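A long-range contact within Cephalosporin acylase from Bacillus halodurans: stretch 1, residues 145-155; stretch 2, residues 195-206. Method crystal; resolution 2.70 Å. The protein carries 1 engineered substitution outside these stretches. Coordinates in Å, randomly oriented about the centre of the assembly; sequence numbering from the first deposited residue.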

ATOM      1  N   ALA D 145      38.750  11.531 -10.604  1.00 33.29           N
ATOM      2  CA  ALA D 145      38.690  11.977  -9.212  1.00 32.95           C
ATOM      3  C   ALA D 145      39.329  13.346  -9.049  1.00 36.42           C
ATOM      4  O   ALA D 145      38.767  14.211  -8.378  1.00 31.38           O
ATOM      5  CB  ALA D 145      39.377  10.973  -8.304  1.00 26.97           C
ATOM      6  N   ILE D 146      40.498  13.521  -9.678  1.00 39.84           N
ATOM      7  CA  ILE D 146      41.244  14.790  -9.699  1.00 42.20           C
ATOM      8  C   ILE D 146      40.453  15.863 -10.427  1.00 38.94           C
ATOM      9  O   ILE D 146      40.292  16.975  -9.927  1.00 38.29           O
ATOM     10  CB  ILE D 146      42.639  14.622 -10.354  1.00 41.51           C
ATOM     11  CG1 ILE D 146      43.531  13.744  -9.474  1.00 43.62           C
ATOM     12  CG2 ILE D 146      43.297  15.966 -10.589  1.00 40.75           C
ATOM     13  CD1 ILE D 146      44.695  13.107 -10.211  1.00 50.75           C
ATOM     14  N   ARG D 147      39.937  15.508 -11.595  1.00 40.69           N
ATOM     15  CA  ARG D 147      39.129  16.418 -12.396  1.00 47.69           C
ATOM     16  C   ARG D 147      37.919  16.937 -11.617  1.00 46.06           C
ATOM     17  O   ARG D 147      37.562  18.104 -11.738  1.00 44.94           O
ATOM     18  CB  ARG D 147      38.663  15.714 -13.675  1.00 53.10           C
ATOM     19  CG  ARG D 147      38.132  16.627 -14.784  1.00 56.04           C
ATOM     20  CD  ARG D 147      37.092  15.946 -15.701  1.00 64.09           C
ATOM     21  NE  ARG D 147      37.174  14.479 -15.768  1.00 90.01           N
ATOM     22  CZ  ARG D 147      38.100  13.772 -16.426  1.00 88.67           C
ATOM     23  NH1 ARG D 147      39.089  14.372 -17.080  1.00 86.19           N
ATOM     24  NH2 ARG D 147      38.049  12.445 -16.407  1.00 78.94           N
ATOM     25  N   TYR D 148      37.298  16.064 -10.824  1.00 47.89           N
ATOM     26  CA  TYR D 148      36.123  16.439 -10.044  1.00 41.37           C
ATOM     27  C   TYR D 148      36.508  17.368  -8.904  1.00 40.82           C
ATOM     28  O   TYR D 148      35.781  18.303  -8.591  1.00 45.80           O
ATOM     29  CB  TYR D 148      35.404  15.209  -9.471  1.00 42.45           C
ATOM     30  CG  TYR D 148      34.596  14.394 -10.465  1.00 37.70           C
ATOM     31  CD1 TYR D 148      34.656  13.001 -10.457  1.00 39.12           C
ATOM     32  CD2 TYR D 148      33.773  15.008 -11.407  1.00 40.27           C
ATOM     33  CE1 TYR D 148      33.925  12.239 -11.357  1.00 47.57           C
ATOM     34  CE2 TYR D 148      33.039  14.252 -12.310  1.00 45.44           C
ATOM     35  CZ  TYR D 148      33.122  12.866 -12.277  1.00 50.52           C
ATOM     36  OH  TYR D 148      32.407  12.098 -13.162  1.00 51.04           O
ATOM     37  N   ALA D 149      37.652  17.105  -8.286  1.00 39.79           N
ATOM     38  CA  ALA D 149      38.088  17.910  -7.162  1.00 40.30           C
ATOM     39  C   ALA D 149      38.453  19.328  -7.589  1.00 46.32           C
ATOM     40  O   ALA D 149      38.142  20.277  -6.884  1.00 48.03           O
ATOM     41  CB  ALA D 149      39.242  17.238  -6.455  1.00 43.79           C
ATOM     42  N   GLU D 150      39.092  19.461  -8.753  1.00 47.66           N
ATOM     43  CA  GLU D 150      39.520  20.768  -9.272  1.00 46.51           C
ATOM     44  C   GLU D 150      38.371  21.597  -9.832  1.00 49.20           C
ATOM     45  O   GLU D 150      38.257  22.782  -9.539  1.00 53.57           O
ATOM     46  CB  GLU D 150      40.604  20.604 -10.342  1.00 44.71           C
ATOM     47  CG  GLU D 150      42.013  20.651  -9.788  1.00 54.74           C
ATOM     48  CD  GLU D 150      43.083  20.557 -10.849  1.00 57.91           C
ATOM     49  OE1 GLU D 150      42.956  19.713 -11.759  1.00 57.16           O
ATOM     50  OE2 GLU D 150      44.069  21.319 -10.753  1.00 61.25           O
ATOM     51  N   GLU D 151      37.523  20.967 -10.636  1.00 53.84           N
ATOM     52  CA  GLU D 151      36.450  21.674 -11.314  1.00 59.89           C
ATOM     53  C   GLU D 151      35.212  21.801 -10.443  1.00 56.02           C
ATOM     54  O   GLU D 151      34.483  22.779 -10.540  1.00 60.34           O
ATOM     55  CB  GLU D 151      36.118  20.996 -12.643  1.00 63.87           C
ATOM     56  CG  GLU D 151      37.204  21.194 -13.704  1.00 78.54           C
ATOM     57  CD  GLU D 151      37.149  20.169 -14.834  1.00 84.19           C
ATOM     58  OE1 GLU D 151      38.203  19.946 -15.472  1.00 84.87           O
ATOM     59  OE2 GLU D 151      36.065  19.592 -15.085  1.00 88.96           O
ATOM     60  N   GLY D 152      34.979  20.809  -9.593  1.00 52.30           N
ATOM     61  CA  GLY D 152      33.847  20.842  -8.668  1.00 48.72           C
ATOM     62  C   GLY D 152      32.591  20.140  -9.155  1.00 42.51           C
ATOM     63  O   GLY D 152      32.473  19.803 -10.330  1.00 40.50           O
ATOM     64  N   TYR D 153      31.648  19.933  -8.241  1.00 37.26           N
ATOM     65  CA  TYR D 153      30.380  19.270  -8.562  1.00 36.76           C
ATOM     66  C   TYR D 153      29.185  19.848  -7.799  1.00 38.46           C
ATOM     67  O   TYR D 153      29.340  20.309  -6.672  1.00 33.78           O
ATOM     68  CB  TYR D 153      30.484  17.760  -8.309  1.00 34.05           C
ATOM     69  CG  TYR D 153      30.734  17.370  -6.870  1.00 31.45           C
ATOM     70  CD1 TYR D 153      29.686  16.997  -6.036  1.00 29.01           C
ATOM     71  CD2 TYR D 153      32.025  17.359  -6.347  1.00 37.81           C
ATOM     72  CE1 TYR D 153      29.911  16.638  -4.711  1.00 38.48           C
ATOM     73  CE2 TYR D 153      32.262  17.000  -5.028  1.00 37.04           C
ATOM     74  CZ  TYR D 153      31.201  16.642  -4.215  1.00 40.00           C
ATOM     75  OH  TYR D 153      31.437  16.281  -2.911  1.00 35.38           O
ATOM     76  N   PRO D 154      27.987  19.824  -8.418  1.00 40.19           N
ATOM     77  CA  PRO D 154      26.761  20.243  -7.721  1.00 36.68           C
ATOM     78  C   PRO D 154      26.334  19.237  -6.666  1.00 37.54           C
ATOM     79  O   PRO D 154      26.294  18.041  -6.932  1.00 38.49           O
ATOM     80  CB  PRO D 154      25.713  20.299  -8.834  1.00 31.13           C
ATOM     81  CG  PRO D 154      26.220  19.409  -9.894  1.00 33.30           C
ATOM     82  CD  PRO D 154      27.718  19.421  -9.812  1.00 36.63           C
ATOM     83  N   VAL D 155      26.016  19.737  -5.479  1.00 40.96           N
ATOM     84  CA  VAL D 155      25.677  18.899  -4.334  1.00 39.25           C
ATOM     85  C   VAL D 155      24.216  18.417  -4.388  1.00 42.83           C
ATOM     86  O   VAL D 155      23.284  19.214  -4.501  1.00 44.84           O
ATOM     87  CB  VAL D 155      25.985  19.648  -3.015  1.00 31.40           C
ATOM     88  CG1 VAL D 155      25.529  18.854  -1.803  1.00 20.21           C
ATOM     89  CG2 VAL D 155      27.463  19.937  -2.929  1.00 30.48           C
ATOM     90  N   VAL D 195      21.865  22.726  -1.723  1.00 51.37           N
ATOM     91  CA  VAL D 195      21.493  21.945  -2.890  1.00 51.28           C
ATOM     92  C   VAL D 195      21.792  22.745  -4.156  1.00 47.00           C
ATOM     93  O   VAL D 195      21.406  23.907  -4.270  1.00 49.25           O
ATOM     94  CB  VAL D 195      19.997  21.603  -2.879  1.00 58.18           C
ATOM     95  CG1 VAL D 195      19.688  20.563  -3.932  1.00 52.80           C
ATOM     96  CG2 VAL D 195      19.569  21.125  -1.500  1.00 53.46           C
ATOM     97  N   GLY D 196      22.501  22.126  -5.094  1.00 44.34           N
ATOM     98  CA  GLY D 196      22.810  22.757  -6.372  1.00 41.97           C
ATOM     99  C   GLY D 196      24.058  23.614  -6.356  1.00 44.10           C
ATOM    100  O   GLY D 196      24.537  24.041  -7.411  1.00 47.53           O
ATOM    101  N   GLU D 197      24.582  23.872  -5.162  1.00 41.17           N
ATOM    102  CA  GLU D 197      25.789  24.667  -5.003  1.00 46.90           C
ATOM    103  C   GLU D 197      26.993  23.803  -5.370  1.00 42.23           C
ATOM    104  O   GLU D 197      27.056  22.641  -5.007  1.00 41.90           O
ATOM    105  CB  GLU D 197      25.888  25.178  -3.563  1.00 51.28           C
ATOM    106  CG  GLU D 197      26.825  26.358  -3.349  1.00 61.82           C
ATOM    107  CD  GLU D 197      26.967  26.727  -1.876  1.00 62.36           C
ATOM    108  OE1 GLU D 197      28.052  27.206  -1.474  1.00 71.65           O
ATOM    109  OE2 GLU D 197      25.991  26.539  -1.121  1.00 62.74           O
ATOM    110  N   VAL D 198      27.926  24.364  -6.130  1.00 40.73           N
ATOM    111  CA  VAL D 198      29.134  23.644  -6.503  1.00 41.13           C
ATOM    112  C   VAL D 198      30.157  23.701  -5.377  1.00 43.36           C
ATOM    113  O   VAL D 198      30.431  24.768  -4.818  1.00 49.69           O
ATOM    114  CB  VAL D 198      29.753  24.205  -7.793  1.00 44.60           C
ATOM    115  CG1 VAL D 198      31.161  23.675  -7.993  1.00 29.53           C
ATOM    116  CG2 VAL D 198      28.890  23.855  -8.988  1.00 48.23           C
ATOM    117  N   TRP D 199      30.705  22.545  -5.034  1.00 40.48           N
ATOM    118  CA  TRP D 199      31.781  22.487  -4.063  1.00 38.16           C
ATOM    119  C   TRP D 199      33.003  21.919  -4.754  1.00 39.67           C
ATOM    120  O   TRP D 199      32.886  21.024  -5.592  1.00 42.47           O
ATOM    121  CB  TRP D 199      31.383  21.629  -2.864  1.00 33.04           C
ATOM    122  CG  TRP D 199      32.475  21.443  -1.871  1.00 38.68           C
ATOM    123  CD1 TRP D 199      32.812  22.291  -0.863  1.00 39.31           C
ATOM    124  CD2 TRP D 199      33.385  20.335  -1.787  1.00 34.59           C
ATOM    125  NE1 TRP D 199      33.873  21.782  -0.153  1.00 38.12           N
ATOM    126  CE2 TRP D 199      34.243  20.581  -0.697  1.00 35.02           C
ATOM    127  CE3 TRP D 199      33.553  19.159  -2.523  1.00 26.07           C
ATOM    128  CZ2 TRP D 199      35.258  19.694  -0.324  1.00 29.80           C
ATOM    129  CZ3 TRP D 199      34.559  18.279  -2.152  1.00 31.29           C
ATOM    130  CH2 TRP D 199      35.399  18.552  -1.062  1.00 31.59           C
ATOM    131  N   ARG D 200      34.166  22.457  -4.406  1.00 39.17           N
ATOM    132  CA  ARG D 200      35.422  21.999  -4.961  1.00 44.20           C
ATOM    133  C   ARG D 200      36.472  21.979  -3.875  1.00 40.85           C
ATOM    134  O   ARG D 200      36.294  22.575  -2.819  1.00 45.08           O
ATOM    135  CB  ARG D 200      35.865  22.901  -6.112  1.00 47.89           C
ATOM    136  CG  ARG D 200      35.792  24.396  -5.805  1.00 66.37           C
ATOM    137  CD  ARG D 200      36.219  25.246  -6.999  1.00 70.46           C
ATOM    138  NE  ARG D 200      37.611  25.007  -7.378  1.00 94.06           N
ATOM    139  CZ  ARG D 200      38.658  25.629  -6.841  1.00 97.66           C
ATOM    140  NH1 ARG D 200      38.487  26.537  -5.887  1.00 99.40           N
ATOM    141  NH2 ARG D 200      39.883  25.339  -7.258  1.00 91.08           N
ATOM    142  N   SER D 201      37.566  21.286  -4.139  1.00 37.86           N
ATOM    143  CA  SER D 201      38.672  21.253  -3.219  1.00 42.47           C
ATOM    144  C   SER D 201      39.982  21.060  -3.972  1.00 48.78           C
ATOM    145  O   SER D 201      40.280  19.957  -4.459  1.00 41.25           O
ATOM    146  CB  SER D 201      38.466  20.151  -2.195  1.00 39.22           C
ATOM    147  OG  SER D 201      39.539  20.133  -1.282  1.00 49.57           O
ATOM    148  N   GLN D 202      40.748  22.149  -4.077  1.00 52.51           N
ATOM    149  CA  GLN D 202      42.082  22.111  -4.673  1.00 49.88           C
ATOM    150  C   GLN D 202      42.998  21.199  -3.878  1.00 43.04           C
ATOM    151  O   GLN D 202      43.877  20.554  -4.442  1.00 37.63           O
ATOM    152  CB  GLN D 202      42.700  23.509  -4.773  1.00 56.99           C
ATOM    153  CG  GLN D 202      42.798  24.062  -6.193  1.00 63.18           C
ATOM    154  CD  GLN D 202      43.706  23.241  -7.119  1.00 57.30           C
ATOM    155  OE1 GLN D 202      44.571  22.480  -6.664  1.00 39.09           O
ATOM    156  NE2 GLN D 202      43.517  23.407  -8.427  1.00 51.82           N
ATOM    157  N   GLY D 203      42.775  21.154  -2.568  1.00 38.55           N
ATOM    158  CA  GLY D 203      43.510  20.267  -1.690  1.00 41.08           C
ATOM    159  C   GLY D 203      43.389  18.827  -2.144  1.00 43.14           C
ATOM    160  O   GLY D 203      44.400  18.160  -2.387  1.00 37.75           O
ATOM    161  N   HIS D 204      42.148  18.363  -2.276  1.00 41.50           N
ATOM    162  CA  HIS D 204      41.854  17.003  -2.726  1.00 36.91           C
ATOM    163  C   HIS D 204      42.521  16.671  -4.052  1.00 37.06           C
ATOM    164  O   HIS D 204      43.088  15.594  -4.208  1.00 34.05           O
ATOM    165  CB  HIS D 204      40.349  16.790  -2.847  1.00 31.49           C
ATOM    166  CG  HIS D 204      39.675  16.462  -1.552  1.00 36.89           C
ATOM    167  ND1 HIS D 204      39.470  17.396  -0.562  1.00 30.14           N
ATOM    168  CD2 HIS D 204      39.142  15.305  -1.094  1.00 35.59           C
ATOM    169  CE1 HIS D 204      38.839  16.828   0.450  1.00 34.31           C
ATOM    170  NE2 HIS D 204      38.634  15.557   0.154  1.00 37.57           N
ATOM    171  N   ALA D 205      42.457  17.608  -4.996  1.00 36.13           N
ATOM    172  CA  ALA D 205      43.110  17.453  -6.291  1.00 38.04           C
ATOM    173  C   ALA D 205      44.627  17.261  -6.177  1.00 39.99           C
ATOM    174  O   ALA D 205      45.174  16.316  -6.759  1.00 35.70           O
ATOM    175  CB  ALA D 205      42.798  18.633  -7.167  1.00 31.00           C
ATOM    176  N   ASP D 206      45.283  18.150  -5.422  1.00 39.29           N
ATOM    177  CA  ASP D 206      46.739  18.139  -5.236  1.00 44.41           C
ATOM    178  C   ASP D 206      47.238  16.823  -4.659  1.00 42.95           C
ATOM    179  O   ASP D 206      48.191  16.218  -5.171  1.00 32.36           O
ATOM    180  CB  ASP D 206      47.179  19.294  -4.323  1.00 49.72           C
ATOM    181  CG  ASP D 206      47.024  20.657  -4.981  1.00 52.78           C
ATOM    182  OD1 ASP D 206      46.949  20.720  -6.226  1.00 42.50           O
ATOM    183  OD2 ASP D 206      46.971  21.668  -4.248  1.00 53.95           O
TER

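The two stretches run antiparallel, strand beside strand and then helix beside helix, and together bury 745 Å² of surface. Backbone hydrogen bonds hold the strand end. Small side chains let the helices close in at the other.

Val 195 starts stretch 2 with its CA-to-CB bond pointing away from stretch 1. Its CA lies 3.6 Å from Val 155 O. Gly 196 makes the first hydrogen bond, from its N to Val 155 O at 3.1 Å and nearly straight. Its phi is positive, and a CB here would jam against the carbonyl O of Val 195, so glycine fits. Glu 197 contributes its backbone: Val 155 N donates to Glu 197 O at 3.1 Å. Its side chain points away from stretch 1, and its carboxylate is hydrogen-bonded elsewhere in the structure.

Val 198 pairs with Pro 154 without hydrogen bonds between them. Proline suits this place, since it has no N-H to offer. Both side chains lie on the same face of the small sheet, and Val 198 CG2 comes 4.2 Å from Pro 154 N. Val 198 CG1 lies 4.0 Å from Gly 152 CA. Val 198 CA also makes a CA-H...O contact with Tyr 153 O at 3.3 Å.

Trp 199 and Tyr 153 form the hydrogen-bonded pair. Trp 199 N donates to Tyr 153 O, and Tyr 153 N donates to Trp 199 O, each at 3.1 Å. Both side chains go to the other face of the sheet and are buried. The rings meet obliquely, with Tyr 153 CE2 3.6 Å from Trp 199 CE3. Val 155 CG2 adds an apolar contact with Trp 199 CB at 4.3 Å.

Arg 200 lies beside the end of the first helix. Its NE donates to Glu 150 O at 3.2 Å, almost straight, and so serves a carbonyl near the helix end. Gly 152 breaks that helix with positive phi. An added CB would clash with Val 198 CG1 and sit tight against Trp 199 O and Arg 200 CB. It would also jam against the carbonyl O of Glu 151.

Ser 201 occupies the N-cap position of the second helix. Its N donates to Ala 149 O at 3.0 Å, linking the two helix ends. Its OG shares a hydrogen bond with His 204 ND1 at 2.8 Å. Gln 202 points away at CB, but its end comes nearer, and NE2 donates to Glu 150 OE2 at 3.2 Å. Gly 203 makes no contact.

The helix axes approach to 7.5 Å. His 204 CB lies 3.8 Å from Ala 149 CB, while the end of the imidazole leads away. Ala 205 is buried against the first helix. Its N is 3.5 Å from Ala 149 CB, and its CB lies 3.9 Å from Ala 149 CB and 3.4 Å from Glu 150 CG. Alanine on both helices permits this close approach. Ile 146 CG2 reaches Ala 205 CB at 4.4 Å. Asp 206 makes no contact with stretch 1.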